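Local coordinates for probable chemoreceptor (Methyl-accepting chemotaxis) transmembrane protein (Rhizobium meliloti, PDB 6D8V) that probably senses quaternary ammonium compounds such as dimethyl-prolinium through its periplasmic double-Cache domain and relays their presence to the chemotaxis machinery, at residues A33-A45 / Y156-V170. Sequence-based numbering, arbitrary orientation.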
loop_
_atom_site.group_PDB
_atom_site.type_symbol
_atom_site.label_atom_id
_atom_site.label_comp_id
_atom_site.label_asym_id
_atom_site.label_seq_id
_atom_site.Cartn_x
_atom_site.Cartn_y
_atom_site.Cartn_z
ATOM N N ALA A 33 10.496 -4.483 3.375
ATOM C CA ALA A 33 9.672 -5.107 4.404
ATOM C C ALA A 33 10.134 -6.538 4.668
ATOM O O ALA A 33 10.335 -6.932 5.822
ATOM C CB ALA A 33 8.194 -5.064 3.997
ATOM N N ARG A 34 10.331 -7.326 3.605
ATOM C CA ARG A 34 10.756 -8.716 3.784
ATOM C C ARG A 34 12.104 -8.804 4.499
ATOM O O ARG A 34 12.295 -9.652 5.380
ATOM C CB ARG A 34 10.813 -9.441 2.431
ATOM C CG ARG A 34 11.245 -10.905 2.522
ATOM C CD ARG A 34 11.021 -11.690 1.224
ATOM N NE ARG A 34 11.235 -13.126 1.418
ATOM C CZ ARG A 34 10.956 -14.062 0.514
ATOM N NH1 ARG A 34 10.445 -13.727 -0.662
ATOM N NH2 ARG A 34 11.190 -15.337 0.790
ATOM N N THR A 35 13.056 -7.943 4.128
ATOM C CA THR A 35 14.318 -7.881 4.858
ATOM C C THR A 35 14.089 -7.601 6.338
ATOM O O THR A 35 14.656 -8.279 7.202
ATOM C CB THR A 35 15.230 -6.811 4.259
ATOM O OG1 THR A 35 15.693 -7.235 2.972
ATOM C CG2 THR A 35 16.428 -6.570 5.168
ATOM N N MET A 36 13.269 -6.592 6.650
ATOM C CA MET A 36 13.009 -6.259 8.048
ATOM C C MET A 36 12.373 -7.430 8.787
ATOM O O MET A 36 12.779 -7.764 9.908
ATOM C CB MET A 36 12.121 -5.018 8.139
ATOM C CG MET A 36 11.888 -4.549 9.562
ATOM S SD MET A 36 13.385 -3.871 10.298
ATOM C CE MET A 36 13.618 -2.415 9.281
ATOM N N SER A 37 11.370 -8.066 8.179
ATOM C CA SER A 37 10.796 -9.276 8.754
ATOM C C SER A 37 11.875 -10.294 9.096
ATOM O O SER A 37 11.767 -11.002 10.105
ATOM C CB SER A 37 9.782 -9.881 7.783
ATOM O OG SER A 37 9.422 -11.196 8.171
ATOM N N GLY A 38 12.922 -10.378 8.271
ATOM C CA GLY A 38 13.994 -11.320 8.543
ATOM C C GLY A 38 14.821 -10.927 9.752
ATOM O O GLY A 38 15.023 -11.730 10.667
ATOM N N VAL A 39 15.317 -9.684 9.773
ATOM C CA VAL A 39 16.186 -9.276 10.877
ATOM C C VAL A 39 15.427 -9.288 12.196
ATOM O O VAL A 39 16.007 -9.570 13.254
ATOM C CB VAL A 39 16.827 -7.895 10.615
ATOM C CG1 VAL A 39 16.585 -7.449 9.189
ATOM C CG2 VAL A 39 16.316 -6.867 11.610
ATOM N N LEU A 40 14.122 -9.001 12.163
ATOM C CA LEU A 40 13.324 -9.134 13.378
ATOM C C LEU A 40 13.180 -10.601 13.781
ATOM O O LEU A 40 13.234 -10.931 14.972
ATOM C CB LEU A 40 11.955 -8.480 13.189
ATOM C CG LEU A 40 11.938 -6.952 13.112
ATOM C CD1 LEU A 40 10.513 -6.409 12.922
ATOM C CD2 LEU A 40 12.598 -6.322 14.338
ATOM N N GLY A 41 13.019 -11.493 12.805
ATOM C CA GLY A 41 12.941 -12.919 13.067
ATOM C C GLY A 41 14.253 -13.531 13.524
ATOM O O GLY A 41 14.309 -14.153 14.588
ATOM N N ARG A 42 15.316 -13.375 12.729
ATOM C CA ARG A 42 16.619 -13.886 13.148
ATOM C C ARG A 42 17.054 -13.255 14.467
ATOM O O ARG A 42 17.598 -13.940 15.340
ATOM C CB ARG A 42 17.675 -13.650 12.055
ATOM C CG ARG A 42 17.778 -14.745 10.970
ATOM C CD ARG A 42 19.227 -14.936 10.430
ATOM N NE ARG A 42 19.921 -16.094 11.016
ATOM C CZ ARG A 42 19.759 -17.353 10.608
ATOM N NH1 ARG A 42 18.924 -17.621 9.614
ATOM N NH2 ARG A 42 20.422 -18.349 11.196
ATOM N N GLY A 43 16.831 -11.948 14.632
ATOM C CA GLY A 43 17.143 -11.305 15.900
ATOM C C GLY A 43 16.410 -11.910 17.075
ATOM O O GLY A 43 16.892 -11.830 18.215
ATOM N N HIS A 44 15.253 -12.517 16.817
ATOM C CA HIS A 44 14.526 -13.241 17.847
ATOM C C HIS A 44 15.096 -14.642 18.033
ATOM O O HIS A 44 15.332 -15.080 19.166
ATOM C CB HIS A 44 13.043 -13.296 17.478
ATOM C CG HIS A 44 12.177 -13.930 18.523
ATOM N ND1 HIS A 44 12.131 -15.292 18.728
ATOM C CD2 HIS A 44 11.300 -13.389 19.403
ATOM C CE1 HIS A 44 11.273 -15.562 19.696
ATOM N NE2 HIS A 44 10.755 -14.424 20.122
ATOM N N ALA A 45 15.344 -15.348 16.927
ATOM C CA ALA A 45 15.867 -16.708 17.017
ATOM C C ALA A 45 17.120 -16.774 17.884
ATOM O O ALA A 45 17.261 -17.677 18.715
ATOM C CB ALA A 45 16.157 -17.256 15.618
ATOM N N TYR A 156 4.630 -8.734 5.808
ATOM C CA TYR A 156 5.324 -10.003 5.690
ATOM C C TYR A 156 5.281 -10.738 7.020
ATOM O O TYR A 156 5.290 -10.111 8.083
ATOM C CB TYR A 156 6.788 -9.804 5.271
ATOM C CG TYR A 156 7.001 -9.812 3.779
ATOM C CD1 TYR A 156 6.915 -8.641 3.042
ATOM C CD2 TYR A 156 7.283 -10.995 3.103
ATOM C CE1 TYR A 156 7.112 -8.650 1.667
ATOM C CE2 TYR A 156 7.468 -11.011 1.736
ATOM C CZ TYR A 156 7.381 -9.836 1.024
ATOM O OH TYR A 156 7.563 -9.842 -0.341
ATOM N N PRO A 157 5.228 -12.066 6.988
ATOM C CA PRO A 157 5.310 -12.828 8.239
ATOM C C PRO A 157 6.710 -12.761 8.819
ATOM O O PRO A 157 7.706 -12.845 8.095
ATOM C CB PRO A 157 4.950 -14.258 7.812
ATOM C CG PRO A 157 4.312 -14.124 6.458
ATOM C CD PRO A 157 4.939 -12.922 5.827
ATOM N N VAL A 158 6.780 -12.593 10.135
ATOM C CA VAL A 158 8.039 -12.625 10.871
ATOM C C VAL A 158 8.183 -14.013 11.482
ATOM O O VAL A 158 7.312 -14.455 12.243
ATOM C CB VAL A 158 8.089 -11.531 11.951
ATOM C CG1 VAL A 158 9.367 -11.648 12.763
ATOM C CG2 VAL A 158 7.998 -10.160 11.320
ATOM N N MET A 159 9.279 -14.701 11.154
ATOM C CA MET A 159 9.502 -16.077 11.577
ATOM C C MET A 159 10.665 -16.162 12.556
ATOM O O MET A 159 11.651 -15.429 12.434
ATOM C CB MET A 159 9.778 -16.983 10.376
ATOM C CG MET A 159 8.723 -16.928 9.292
ATOM S SD MET A 159 7.158 -17.674 9.774
ATOM C CE MET A 159 7.697 -19.335 10.174
ATOM N N SER A 160 10.548 -17.070 13.527
ATOM C CA SER A 160 11.593 -17.269 14.531
ATOM C C SER A 160 11.716 -18.772 14.773
ATOM O O SER A 160 10.944 -19.353 15.540
ATOM C CB SER A 160 11.287 -16.505 15.810
ATOM O OG SER A 160 12.373 -16.588 16.709
ATOM N N ASN A 161 12.690 -19.395 14.105
ATOM C CA ASN A 161 12.923 -20.836 14.205
ATOM C C ASN A 161 11.710 -21.635 13.724
ATOM O O ASN A 161 11.204 -22.518 14.418
ATOM C CB ASN A 161 13.305 -21.241 15.633
ATOM C CG ASN A 161 14.810 -21.284 15.847
ATOM O OD1 ASN A 161 15.336 -20.604 16.726
ATOM N ND2 ASN A 161 15.509 -22.084 15.041
ATOM N N GLY A 162 11.242 -21.316 12.519
ATOM C CA GLY A 162 10.194 -22.084 11.876
ATOM C C GLY A 162 8.791 -21.899 12.420
ATOM O O GLY A 162 7.865 -22.547 11.918
ATOM N N ARG A 163 8.592 -21.052 13.427
ATOM C CA ARG A 163 7.264 -20.738 13.942
ATOM C C ARG A 163 7.076 -19.229 13.893
ATOM O O ARG A 163 7.926 -18.482 14.389
ATOM C CB ARG A 163 7.083 -21.259 15.373
ATOM C CG ARG A 163 7.394 -22.745 15.540
ATOM C CD ARG A 163 6.217 -23.630 15.138
ATOM N NE ARG A 163 6.653 -24.927 14.623
ATOM C CZ ARG A 163 5.891 -26.017 14.596
ATOM N NH1 ARG A 163 4.652 -25.977 15.072
ATOM N NH2 ARG A 163 6.370 -27.153 14.102
ATOM N N MET A 164 5.977 -18.781 13.286
ATOM C CA MET A 164 5.778 -17.349 13.109
ATOM C C MET A 164 5.395 -16.708 14.435
ATOM O O MET A 164 4.647 -17.282 15.230
ATOM C CB MET A 164 4.718 -17.067 12.036
ATOM C CG MET A 164 3.305 -16.847 12.561
ATOM S SD MET A 164 2.192 -16.060 11.362
ATOM C CE MET A 164 2.977 -14.466 11.137
ATOM N N ILE A 165 5.935 -15.514 14.677
ATOM C CA ILE A 165 5.741 -14.793 15.929
ATOM C C ILE A 165 5.061 -13.447 15.732
ATOM O O ILE A 165 4.881 -12.711 16.709
ATOM C CB ILE A 165 7.074 -14.606 16.681
ATOM C CG1 ILE A 165 8.039 -13.766 15.841
ATOM C CG2 ILE A 165 7.681 -15.955 17.047
ATOM C CD1 ILE A 165 9.367 -13.488 16.524
ATOM N N GLY A 166 4.684 -13.098 14.511
ATOM C CA GLY A 166 4.003 -11.846 14.268
ATOM C C GLY A 166 4.149 -11.426 12.815
ATOM O O GLY A 166 4.639 -12.182 11.975
ATOM N N VAL A 167 3.721 -10.194 12.553
ATOM C CA VAL A 167 3.710 -9.629 11.209
ATOM C C VAL A 167 4.396 -8.271 11.245
ATOM O O VAL A 167 4.088 -7.443 12.107
ATOM C CB VAL A 167 2.274 -9.482 10.668
ATOM C CG1 VAL A 167 2.289 -8.778 9.318
ATOM C CG2 VAL A 167 1.584 -10.835 10.578
ATOM N N SER A 168 5.306 -8.038 10.306
ATOM C CA SER A 168 5.890 -6.727 10.063
ATOM C C SER A 168 5.468 -6.218 8.687
ATOM O O SER A 168 5.185 -6.993 7.769
ATOM C CB SER A 168 7.417 -6.787 10.151
ATOM O OG SER A 168 8.002 -5.624 9.587
ATOM N N GLY A 169 5.419 -4.898 8.546
ATOM C CA GLY A 169 5.012 -4.329 7.274
ATOM C C GLY A 169 5.408 -2.872 7.139
ATOM O O GLY A 169 5.902 -2.242 8.074
ATOM N N VAL A 170 5.147 -2.339 5.950
ATOM C CA VAL A 170 5.489 -0.978 5.560
ATOM C C VAL A 170 4.245 -0.337 4.950
ATOM O O VAL A 170 3.371 -1.034 4.421
ATOM C CB VAL A 170 6.672 -1.004 4.563
ATOM C CG1 VAL A 170 6.899 0.347 3.916
ATOM C CG2 VAL A 170 7.919 -1.483 5.268
#
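Arg34 and Tyr156 meet where the long N-terminal helix of a Cache (PDC) sensor domain packs against a beta hairpin of its antiparallel sheet, a worked example of a helix laid along two strands. Strand 156-160 runs roughly parallel to the helix, 23° between their directions, and strand 163-170 returns beside it. At one end Arg34 CB sits over the centre of one face of the Tyr156 ring, 3.6 Å from its centroid, in a CH-pi contact. With CG anti to the backbone N (chi1 -180°) and the chain extended, Arg34 carries CD on past the ring at Tyr156 CE2, the guanidinium plane tilted 30° from the ring. Ala33 CB fits between Tyr156 CD1 and Val170 CG2. Replacing Tyr156 with an alanine would probably leave the aliphatic part of Arg34 without the aromatic face it rests on and open a gap beside Ala33. Midway, Ser37 OG donates to Pro157 O, while Val158 CG1 packs against Leu40 CB at 4.1 Å. Near the helix end, His44 is held from two directions: Ser160 OG hydrogen-bonds ND1 at the ring edge, and Ile165 CD1 makes a CH-pi contact over one face of the imidazole, displaced toward the CG-CD2 side, 3.7 Å from the centroid.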